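Local coordinates for fructokinase (Vibrio cholerae serotype O1, PDB 5YGG), which catalyses the phosphorylation of fructose at the expense of ATP, as a sugar kinase of the PfkB family in the ribokinase clan, at residues 32-37 with 304-309; 108-113 with 174-179; 202-207 with 231-236. The protein carries 2 engineered substitutions. All coordinates share one frame; numbering follows the deposited sequence.

Contact 1 (32-37 with 304-309); sequences IPDGQQ and TQKGAM. With K (potassium ion), chain E.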
loop_
_atom_site.group_PDB
_atom_site.type_symbol
_atom_site.label_atom_id
_atom_site.label_comp_id
_atom_site.label_asym_id
_atom_site.label_seq_id
_atom_site.Cartn_x
_atom_site.Cartn_y
_atom_site.Cartn_z
ATOM N N ILE A 32 2.592 7.888 -8.041
ATOM C CA ILE A 32 2.984 8.091 -9.429
ATOM C C ILE A 32 4.470 8.401 -9.510
ATOM O O ILE A 32 4.941 9.343 -8.869
ATOM C CB ILE A 32 2.152 9.236 -10.082
ATOM C CG1 ILE A 32 0.651 8.968 -9.886
ATOM C CG2 ILE A 32 2.497 9.381 -11.541
ATOM C CD1 ILE A 32 -0.258 9.993 -10.568
ATOM N N PRO A 33 5.226 7.594 -10.279
ATOM C CA PRO A 33 6.666 7.807 -10.433
ATOM C C PRO A 33 6.975 9.250 -10.815
ATOM O O PRO A 33 6.348 9.779 -11.730
ATOM C CB PRO A 33 7.039 6.839 -11.564
ATOM C CG PRO A 33 6.055 5.722 -11.418
ATOM C CD PRO A 33 4.763 6.423 -11.050
ATOM N N ASP A 34 7.892 9.885 -10.093
ATOM C CA ASP A 34 8.287 11.252 -10.398
ATOM C C ASP A 34 9.706 11.498 -9.915
ATOM O O ASP A 34 9.923 11.860 -8.761
ATOM C CB ASP A 34 7.321 12.258 -9.770
ATOM C CG ASP A 34 7.499 13.657 -10.323
ATOM O OD1 ASP A 34 7.502 13.815 -11.561
ATOM O OD2 ASP A 34 7.633 14.603 -9.527
ATOM N N GLY A 35 10.663 11.298 -10.818
ATOM C CA GLY A 35 12.080 11.387 -10.501
ATOM C C GLY A 35 12.594 10.013 -10.106
ATOM O O GLY A 35 13.730 9.849 -9.645
ATOM N N GLN A 36 11.764 9.016 -10.394
ATOM C CA GLN A 36 11.663 7.812 -9.584
ATOM C C GLN A 36 12.940 7.067 -9.153
ATOM O O GLN A 36 13.505 6.240 -9.880
ATOM C CB GLN A 36 10.767 6.769 -10.266
ATOM C CG GLN A 36 10.458 5.583 -9.324
ATOM C CD GLN A 36 9.658 4.469 -9.973
ATOM O OE1 GLN A 36 9.236 4.582 -11.121
ATOM N NE2 GLN A 36 9.468 3.370 -9.243
ATOM N N GLN A 37 13.378 7.411 -7.952
ATOM C CA GLN A 37 13.280 6.447 -6.869
ATOM C C GLN A 37 12.309 7.155 -5.926
ATOM O O GLN A 37 12.270 6.906 -4.723
ATOM C CB GLN A 37 14.620 6.076 -6.233
ATOM C CG GLN A 37 15.530 7.193 -5.843
ATOM C CD GLN A 37 16.951 6.689 -5.723
ATOM O OE1 GLN A 37 17.336 5.738 -6.403
ATOM N NE2 GLN A 37 17.731 7.305 -4.844
ATOM N N THR A 304 -2.757 17.196 -18.628
ATOM C CA THR A 304 -1.639 18.123 -18.736
ATOM C C THR A 304 -0.709 18.130 -17.519
ATOM O O THR A 304 0.392 18.670 -17.592
ATOM C CB THR A 304 -2.132 19.558 -18.985
ATOM O OG1 THR A 304 -3.083 19.919 -17.976
ATOM C CG2 THR A 304 -2.815 19.650 -20.343
ATOM N N GLN A 305 -1.149 17.552 -16.405
ATOM C CA GLN A 305 -0.302 17.440 -15.215
ATOM C C GLN A 305 -0.397 16.046 -14.613
ATOM O O GLN A 305 -1.397 15.356 -14.808
ATOM C CB GLN A 305 -0.696 18.473 -14.155
ATOM C CG GLN A 305 -0.524 19.913 -14.609
ATOM C CD GLN A 305 -0.834 20.917 -13.511
ATOM O OE1 GLN A 305 -1.803 21.667 -13.598
ATOM N NE2 GLN A 305 -0.002 20.944 -12.487
ATOM N N LYS A 306 0.628 15.653 -13.861
ATOM C CA LYS A 306 0.614 14.370 -13.158
ATOM C C LYS A 306 -0.376 14.396 -12.004
ATOM O O LYS A 306 -0.471 15.389 -11.268
ATOM C CB LYS A 306 2.017 14.005 -12.642
ATOM C CG LYS A 306 3.007 13.536 -13.706
ATOM C CD LYS A 306 4.279 12.997 -13.036
ATOM C CE LYS A 306 5.245 12.364 -14.024
ATOM N NZ LYS A 306 6.527 11.979 -13.339
ATOM N N GLY A 307 -1.098 13.289 -11.853
ATOM C CA GLY A 307 -2.140 13.175 -10.851
ATOM C C GLY A 307 -3.499 13.257 -11.504
ATOM O O GLY A 307 -3.709 14.055 -12.418
ATOM N N ALA A 308 -4.437 12.444 -11.040
ATOM C CA ALA A 308 -5.791 12.484 -11.587
ATOM C C ALA A 308 -6.488 13.829 -11.362
ATOM O O ALA A 308 -7.265 14.269 -12.208
ATOM C CB ALA A 308 -6.634 11.367 -10.980
ATOM N N MET A 309 -6.228 14.473 -10.223
ATOM C CA MET A 309 -6.983 15.675 -9.853
ATOM C C MET A 309 -6.289 16.982 -10.207
ATOM O O MET A 309 -6.919 18.043 -10.245
ATOM C CB MET A 309 -7.271 15.673 -8.356
ATOM C CG MET A 309 -8.217 14.577 -7.917
ATOM S SD MET A 309 -8.436 14.672 -6.137
ATOM C CE MET A 309 -9.535 13.262 -5.811
HETATM K K K E . -3.354 13.565 -15.070
#
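Lys306 reaches across to the end of strand 28-33 and there meets Pro33 and Asp34, giving a compact example of how one long side chain can tie a metal-binding loop to a sheet. Its chain is extended from CG to the ammonium group, and NZ is gripped twice. Lys306 NZ donates to Pro33 O at 2.7 Å, approaching in the carbonyl plane on a lone pair, and forms a salt bridge with Asp34 OD1, also at 2.7 Å, on the anti lone pair of that oxygen. With CG anti to the backbone N (chi1 -166°), Asp34 carries its carboxylate towards the lysine, and OD1 makes the bond; Asp34 also packs on His38 of the second subunit. Ile32 supplies the apolar half: its CD1 packs on the backbone of Gly307, 3.6 Å from Gly307 N. The same loop binds potassium, through Gln305 O at 2.7 Å and Gly307 O at 2.7 Å, so Lys306 sits between two ligands of the ion; Asp260 OD2, Thr262 O and Ala302 O also bind it. The contact thus joins the loop between helices 285-302 and 315-322 to the four-stranded sheet, where Ile32 of strand 28-33 is bonded to Leu40 of strand 38-44, a residue that Lys306 also touches.

Contact 2 (108-113 with 174-179); sequences CGERSF and NLREEV. Engineered in segment 108-113: Cys108 (natural residue His). With CA (calcium ion), chain D; FRU (beta-D-fructofuranose), chain C.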
loop_
_atom_site.group_PDB
_atom_site.type_symbol
_atom_site.label_atom_id
_atom_site.label_comp_id
_atom_site.label_asym_id
_atom_site.label_seq_id
_atom_site.Cartn_x
_atom_site.Cartn_y
_atom_site.Cartn_z
ATOM N N CYS A 108 -1.806 3.299 -19.929
ATOM C CA CYS A 108 -2.993 4.098 -19.646
ATOM C C CYS A 108 -4.173 3.193 -19.334
ATOM O O CYS A 108 -4.276 2.085 -19.859
ATOM C CB CYS A 108 -3.337 5.010 -20.820
ATOM S SG CYS A 108 -2.203 6.396 -21.016
ATOM N N GLY A 109 -5.064 3.670 -18.474
ATOM C CA GLY A 109 -6.251 2.915 -18.146
ATOM C C GLY A 109 -5.942 1.786 -17.188
ATOM O O GLY A 109 -4.978 1.854 -16.417
ATOM N N GLU A 110 -6.765 0.746 -17.247
ATOM C CA GLU A 110 -6.657 -0.399 -16.351
ATOM C C GLU A 110 -5.240 -0.952 -16.269
ATOM O O GLU A 110 -4.758 -1.280 -15.180
ATOM C CB GLU A 110 -7.628 -1.498 -16.798
ATOM C CG GLU A 110 -7.628 -2.722 -15.913
ATOM C CD GLU A 110 -8.647 -3.754 -16.357
ATOM O OE1 GLU A 110 -9.191 -3.606 -17.471
ATOM O OE2 GLU A 110 -8.908 -4.702 -15.587
ATOM N N ARG A 111 -4.559 -1.021 -17.412
ATOM C CA ARG A 111 -3.213 -1.583 -17.472
ATOM C C ARG A 111 -2.168 -0.789 -16.677
ATOM O O ARG A 111 -1.075 -1.295 -16.414
ATOM C CB ARG A 111 -2.747 -1.696 -18.931
ATOM C CG ARG A 111 -3.526 -2.710 -19.758
ATOM C CD ARG A 111 -3.138 -2.657 -21.237
ATOM N NE ARG A 111 -3.902 -3.615 -22.038
ATOM C CZ ARG A 111 -5.022 -3.324 -22.701
ATOM N NH1 ARG A 111 -5.521 -2.094 -22.672
ATOM N NH2 ARG A 111 -5.644 -4.268 -23.397
ATOM N N SER A 112 -2.491 0.443 -16.293
ATOM C CA SER A 112 -1.500 1.273 -15.605
ATOM C C SER A 112 -1.536 1.141 -14.075
ATOM O O SER A 112 -0.645 1.639 -13.392
ATOM C CB SER A 112 -1.679 2.743 -15.996
ATOM O OG SER A 112 -2.858 3.275 -15.422
ATOM N N PHE A 113 -2.535 0.449 -13.531
ATOM C CA PHE A 113 -2.725 0.468 -12.080
ATOM C C PHE A 113 -2.433 -0.866 -11.388
ATOM O O PHE A 113 -2.867 -1.922 -11.850
ATOM C CB PHE A 113 -4.151 0.913 -11.753
ATOM C CG PHE A 113 -4.496 2.264 -12.311
ATOM C CD1 PHE A 113 -3.892 3.407 -11.812
ATOM C CD2 PHE A 113 -5.406 2.386 -13.346
ATOM C CE1 PHE A 113 -4.195 4.653 -12.332
ATOM C CE2 PHE A 113 -5.721 3.631 -13.871
ATOM C CZ PHE A 113 -5.116 4.765 -13.366
ATOM N N ASN A 174 -15.297 1.623 -15.644
ATOM C CA ASN A 174 -13.958 1.910 -15.142
ATOM C C ASN A 174 -13.297 0.632 -14.637
ATOM O O ASN A 174 -12.896 0.534 -13.470
ATOM C CB ASN A 174 -14.019 2.943 -14.014
ATOM C CG ASN A 174 -13.112 4.130 -14.254
ATOM O OD1 ASN A 174 -12.079 4.020 -14.915
ATOM N ND2 ASN A 174 -13.495 5.282 -13.704
ATOM N N LEU A 175 -13.219 -0.361 -15.512
ATOM C CA LEU A 175 -12.859 -1.715 -15.090
ATOM C C LEU A 175 -11.450 -1.842 -14.507
ATOM O O LEU A 175 -10.465 -1.362 -15.084
ATOM C CB LEU A 175 -13.017 -2.665 -16.270
ATOM C CG LEU A 175 -14.426 -2.730 -16.853
ATOM C CD1 LEU A 175 -14.466 -3.687 -18.059
ATOM C CD2 LEU A 175 -15.470 -3.115 -15.770
ATOM N N ARG A 176 -11.375 -2.499 -13.353
ATOM C CA ARG A 176 -10.100 -2.845 -12.732
ATOM C C ARG A 176 -10.217 -4.267 -12.201
ATOM O O ARG A 176 -10.552 -4.478 -11.040
ATOM C CB ARG A 176 -9.740 -1.875 -11.614
ATOM C CG ARG A 176 -9.827 -0.397 -11.999
ATOM C CD ARG A 176 -8.669 0.088 -12.896
ATOM N NE ARG A 176 -8.714 1.548 -12.966
ATOM C CZ ARG A 176 -9.358 2.238 -13.904
ATOM N NH1 ARG A 176 -9.982 1.609 -14.895
ATOM N NH2 ARG A 176 -9.369 3.564 -13.858
ATOM N N GLU A 177 -9.955 -5.237 -13.068
ATOM C CA GLU A 177 -10.258 -6.634 -12.769
ATOM C C GLU A 177 -9.556 -7.159 -11.522
ATOM O O GLU A 177 -10.124 -7.967 -10.789
ATOM C CB GLU A 177 -9.900 -7.499 -13.980
ATOM C CG GLU A 177 -10.224 -8.972 -13.822
ATOM C CD GLU A 177 -9.785 -9.784 -15.027
ATOM O OE1 GLU A 177 -10.617 -10.537 -15.565
ATOM O OE2 GLU A 177 -8.607 -9.673 -15.429
ATOM N N GLU A 178 -8.340 -6.693 -11.249
ATOM C CA GLU A 178 -7.577 -7.297 -10.158
ATOM C C GLU A 178 -8.198 -7.027 -8.785
ATOM O O GLU A 178 -7.835 -7.658 -7.799
ATOM C CB GLU A 178 -6.119 -6.816 -10.151
ATOM C CG GLU A 178 -5.882 -5.411 -9.587
ATOM C CD GLU A 178 -4.441 -5.246 -9.095
ATOM O OE1 GLU A 178 -4.035 -5.993 -8.173
ATOM O OE2 GLU A 178 -3.717 -4.381 -9.615
ATOM N N VAL A 179 -9.122 -6.071 -8.734
ATOM C CA VAL A 179 -9.776 -5.708 -7.488
ATOM C C VAL A 179 -10.830 -6.753 -7.104
ATOM O O VAL A 179 -11.185 -6.890 -5.933
ATOM C CB VAL A 179 -10.417 -4.298 -7.603
ATOM C CG1 VAL A 179 -11.117 -3.906 -6.299
ATOM C CG2 VAL A 179 -9.347 -3.268 -7.971
HETATM CA CA CA D . -11.689 5.134 -17.091
HETATM C C1 FRU C . -9.192 3.386 -9.156
HETATM C C2 FRU C . -8.255 4.155 -10.120
HETATM C C3 FRU C . -7.430 5.238 -9.408
HETATM C C4 FRU C . -7.298 6.235 -10.298
HETATM C C5 FRU C . -8.709 6.198 -11.111
HETATM C C6 FRU C . -8.586 6.710 -12.523
HETATM O O1 FRU C . -10.321 4.155 -8.754
HETATM O O2 FRU C . -7.494 3.318 -10.746
HETATM O O3 FRU C . -6.122 4.634 -9.066
HETATM O O4 FRU C . -7.144 7.548 -9.701
HETATM O O5 FRU C . -9.111 4.954 -11.155
HETATM O O6 FRU C . -9.838 6.467 -13.163
HETATM O O HOH W 1 -6.680 -4.995 -12.996
HETATM O O HOH W 2 -10.957 2.672 -17.429
HETATM O O HOH W 3 -14.107 4.275 -18.141
HETATM O O HOH W 4 -13.259 7.031 -16.204
#
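The guanidinium group of Arg176 lies beside the ring of Phe113 with the two planes only 11° apart, yet the groups meet obliquely, Arg176 NE standing 3.4 Å from Phe113 CD2. Both groups also touch the fructose. Its O2 sits over the centre of one face of the Phe113 ring, with Ser112 OG over the opposite face, and the same O2 accepts a nearly straight bond from Arg176 NE (3.1 Å, 171°). Arg176 NH2 donates to the sugar O5 at 3.1 Å. The arginine chain bends at chi2, and NH1 donates to the carbonyl of the preceding residue, Leu175 O, which lies in the guanidinium plane although NH1 stands above the carbonyl plane. As in ribokinase relatives, the small sheet probably acts as a lid over the sugar; Phe113 opens its edge strand 113-115, whereas 174-179 follows strand 168-172 of the large sheet, so the two sheets meet here around the substrate. Glu110, extended with CG anti to its N, lies along the backbone at Leu175 O and receives Glu177 N on OE2 (2.8 Å, 174°), from the anti side and tilted out of the carboxylate plane. Asn174 OD1 binds calcium at 2.5 Å, and water 2 bridges that ion to Arg176 NH1. Glu178 OE2 accepts from Phe115 N, while OE1 forms salt bridges with Lys118 and with Arg97 of the second subunit.

Contact 3 (202-207 with 231-236); sequences FSEEEL and VVVTLG. With ADP (adenosine-5'-diphosphate), chain B.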
loop_
_atom_site.group_PDB
_atom_site.type_symbol
_atom_site.label_atom_id
_atom_site.label_comp_id
_atom_site.label_asym_id
_atom_site.label_seq_id
_atom_site.Cartn_x
_atom_site.Cartn_y
_atom_site.Cartn_z
ATOM N N PHE A 202 -18.604 4.468 -21.408
ATOM C CA PHE A 202 -17.624 3.419 -21.710
ATOM C C PHE A 202 -16.387 3.991 -22.399
ATOM O O PHE A 202 -16.504 4.942 -23.152
ATOM C CB PHE A 202 -18.181 2.354 -22.674
ATOM C CG PHE A 202 -19.402 1.618 -22.191
ATOM C CD1 PHE A 202 -19.281 0.510 -21.366
ATOM C CD2 PHE A 202 -20.664 1.985 -22.636
ATOM C CE1 PHE A 202 -20.409 -0.189 -20.950
ATOM C CE2 PHE A 202 -21.789 1.288 -22.229
ATOM C CZ PHE A 202 -21.662 0.204 -21.384
ATOM N N SER A 203 -15.230 3.359 -22.224
ATOM C CA SER A 203 -14.180 3.474 -23.246
ATOM C C SER A 203 -14.522 2.489 -24.359
ATOM O O SER A 203 -15.318 1.575 -24.135
ATOM C CB SER A 203 -12.795 3.165 -22.673
ATOM O OG SER A 203 -12.634 1.766 -22.480
ATOM N N GLU A 204 -13.927 2.647 -25.543
ATOM C CA GLU A 204 -14.185 1.720 -26.656
ATOM C C GLU A 204 -13.922 0.277 -26.278
ATOM O O GLU A 204 -14.680 -0.623 -26.639
ATOM C CB GLU A 204 -13.317 2.027 -27.885
ATOM C CG GLU A 204 -13.118 3.469 -28.230
ATOM C CD GLU A 204 -12.198 3.624 -29.428
ATOM O OE1 GLU A 204 -11.296 4.480 -29.372
ATOM O OE2 GLU A 204 -12.375 2.876 -30.414
ATOM N N GLU A 205 -12.822 0.063 -25.567
ATOM C CA GLU A 205 -12.392 -1.283 -25.223
ATOM C C GLU A 205 -13.341 -1.910 -24.207
ATOM O O GLU A 205 -13.645 -3.100 -24.285
ATOM C CB GLU A 205 -10.961 -1.268 -24.671
ATOM C CG GLU A 205 -10.448 -2.641 -24.246
ATOM C CD GLU A 205 -9.053 -2.590 -23.642
ATOM O OE1 GLU A 205 -8.265 -1.690 -24.013
ATOM O OE2 GLU A 205 -8.747 -3.447 -22.784
ATOM N N GLU A 206 -13.795 -1.099 -23.258
ATOM C CA GLU A 206 -14.700 -1.560 -22.207
ATOM C C GLU A 206 -16.046 -1.983 -22.791
ATOM O O GLU A 206 -16.582 -3.027 -22.428
ATOM C CB GLU A 206 -14.888 -0.465 -21.145
ATOM C CG GLU A 206 -13.690 -0.318 -20.221
ATOM C CD GLU A 206 -13.797 0.872 -19.288
ATOM O OE1 GLU A 206 -13.213 0.807 -18.188
ATOM O OE2 GLU A 206 -14.445 1.875 -19.660
ATOM N N LEU A 207 -16.587 -1.188 -23.707
ATOM C CA LEU A 207 -17.867 -1.526 -24.315
ATOM C C LEU A 207 -17.784 -2.868 -25.035
ATOM O O LEU A 207 -18.650 -3.732 -24.887
ATOM C CB LEU A 207 -18.310 -0.436 -25.289
ATOM C CG LEU A 207 -19.494 -0.821 -26.172
ATOM C CD1 LEU A 207 -20.757 -1.025 -25.347
ATOM C CD2 LEU A 207 -19.716 0.235 -27.242
ATOM N N VAL A 231 -25.843 6.940 -23.615
ATOM C CA VAL A 231 -24.595 6.201 -23.551
ATOM C C VAL A 231 -23.516 7.025 -24.239
ATOM O O VAL A 231 -23.731 7.518 -25.338
ATOM C CB VAL A 231 -24.724 4.830 -24.193
ATOM C CG1 VAL A 231 -23.352 4.190 -24.378
ATOM C CG2 VAL A 231 -25.621 3.939 -23.328
ATOM N N VAL A 232 -22.378 7.202 -23.571
ATOM C CA VAL A 232 -21.261 7.916 -24.170
ATOM C C VAL A 232 -20.047 6.995 -24.254
ATOM O O VAL A 232 -19.699 6.315 -23.284
ATOM C CB VAL A 232 -20.916 9.181 -23.379
ATOM C CG1 VAL A 232 -19.715 9.873 -24.002
ATOM C CG2 VAL A 232 -22.128 10.099 -23.354
ATOM N N VAL A 233 -19.438 6.933 -25.433
ATOM C CA VAL A 233 -18.280 6.078 -25.651
ATOM C C VAL A 233 -17.088 6.947 -25.993
ATOM O O VAL A 233 -17.083 7.601 -27.028
ATOM C CB VAL A 233 -18.516 5.061 -26.781
ATOM C CG1 VAL A 233 -17.335 4.112 -26.886
ATOM C CG2 VAL A 233 -19.803 4.272 -26.534
ATOM N N THR A 234 -16.091 6.986 -25.117
ATOM C CA THR A 234 -14.948 7.859 -25.369
ATOM C C THR A 234 -14.038 7.224 -26.408
ATOM O O THR A 234 -13.892 5.997 -26.455
ATOM C CB THR A 234 -14.140 8.170 -24.084
ATOM O OG1 THR A 234 -13.644 6.961 -23.496
ATOM C CG2 THR A 234 -14.995 8.921 -23.078
ATOM N N LEU A 235 -13.432 8.070 -27.244
ATOM C CA LEU A 235 -12.674 7.613 -28.402
ATOM C C LEU A 235 -11.246 8.159 -28.373
ATOM O O LEU A 235 -10.621 8.350 -29.416
ATOM C CB LEU A 235 -13.370 8.039 -29.703
ATOM C CG LEU A 235 -14.871 7.759 -29.827
ATOM C CD1 LEU A 235 -15.459 8.424 -31.057
ATOM C CD2 LEU A 235 -15.131 6.260 -29.852
ATOM N N GLY A 236 -10.737 8.405 -27.171
ATOM C CA GLY A 236 -9.424 8.998 -27.016
ATOM C C GLY A 236 -9.380 10.400 -27.591
ATOM O O GLY A 236 -10.162 11.267 -27.196
HETATM P PB ADP B . -10.848 6.417 -20.806
HETATM O O1B ADP B . -10.428 5.139 -21.554
HETATM O O2B ADP B . -10.593 6.236 -19.366
HETATM O O3B ADP B . -12.350 6.688 -21.018
HETATM P PA ADP B . -9.959 8.129 -22.967
HETATM O O1A ADP B . -8.584 7.743 -23.567
HETATM O O2A ADP B . -11.046 7.443 -23.762
HETATM O O3A ADP B . -10.031 7.687 -21.371
HETATM O "O5'" ADP B . -10.146 9.690 -23.057
HETATM C "C5'" ADP B . -10.953 10.335 -22.094
HETATM C "C4'" ADP B . -11.403 11.527 -22.577
HETATM O "O4'" ADP B . -10.354 12.611 -22.347
HETATM C "C3'" ADP B . -11.607 11.487 -24.137
HETATM O "O3'" ADP B . -13.022 11.264 -24.491
HETATM C "C2'" ADP B . -11.245 12.640 -24.543
HETATM O "O2'" ADP B . -12.387 13.565 -24.481
HETATM C "C1'" ADP B . -10.056 13.115 -23.517
HETATM N N9 ADP B . -8.802 12.658 -23.970
HETATM C C8 ADP B . -8.021 11.578 -23.729
HETATM N N7 ADP B . -6.905 11.693 -24.487
HETATM C C5 ADP B . -6.994 12.853 -25.200
HETATM C C6 ADP B . -6.139 13.447 -26.109
HETATM N N6 ADP B . -4.946 13.178 -26.655
HETATM N N1 ADP B . -6.479 14.632 -26.688
HETATM C C2 ADP B . -7.667 15.231 -26.367
HETATM N N3 ADP B . -8.516 14.658 -25.476
HETATM C C4 ADP B . -8.169 13.456 -24.887
#
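Phe202 pairs in parallel with Val233, the last full step between two neighbouring strands of the large sheet before one of them turns into a helix. Phe202 N donates to Val232 O at 2.9 Å and Phe202 O receives Thr234 N at 2.9 Å; Val233 CA adds a CA-H...O contact to the same carbonyl. The Phe202 ring meets Val231 CG1 at its edge, 3.9 Å from CD2, while Leu207 CD1 rests over the centre of one face. Ser203 is the N-cap of helix 204-211. Its OG lies between the backbone N and the carbonyl carbon (chi1 75°), from where it accepts Glu206 N, and Ser203 N in turn donates to Glu206 OE2 (3.1 Å, 170°), completing a capping box. Glu204 lays its CG 3.2 Å from Thr234 O and crosses Leu235 at about a right angle, with CG 3.8 Å from Leu235 CD2. One turn on, Leu207 CD2 touches Val233 CG2 on the side where helix 216-222 packs. Thr234 OG1 lies 2.7 Å from ADP O2A and 2.8 Å from ADP O3B, between the two phosphates. The paired strand ends place Ser203 and Thr234 at the carboxyl ends of parallel strands beside the ADP phosphates, consistent with the nucleotide site of the ribokinase fold, with polar hydroxyl contact there and apolar packing behind.

Contact 3 is the most buried of the three and belongs to the large sheet, where backbone pairing and apolar packing prevail. Contact 1 lies farthest from the chain centre, beside the second subunit, and rests on a salt bridge with Ile32 packed beside it, next to a potassium site. Contact 2 is intermediate, its chemistry shaped by the sugar and calcium. Contacts 1 and 2 both draw on the small sheet, through strands 28-33 and 113-115, but do not touch, their nearest atoms being about 7 Å apart. Contacts 2 and 3 do meet, by the salt bridge of Arg111 with Glu205 and a probable hydrogen bond from Leu175 N to Glu206 OE1, consistent with a physical link between the sugar and nucleotide sides of the active site.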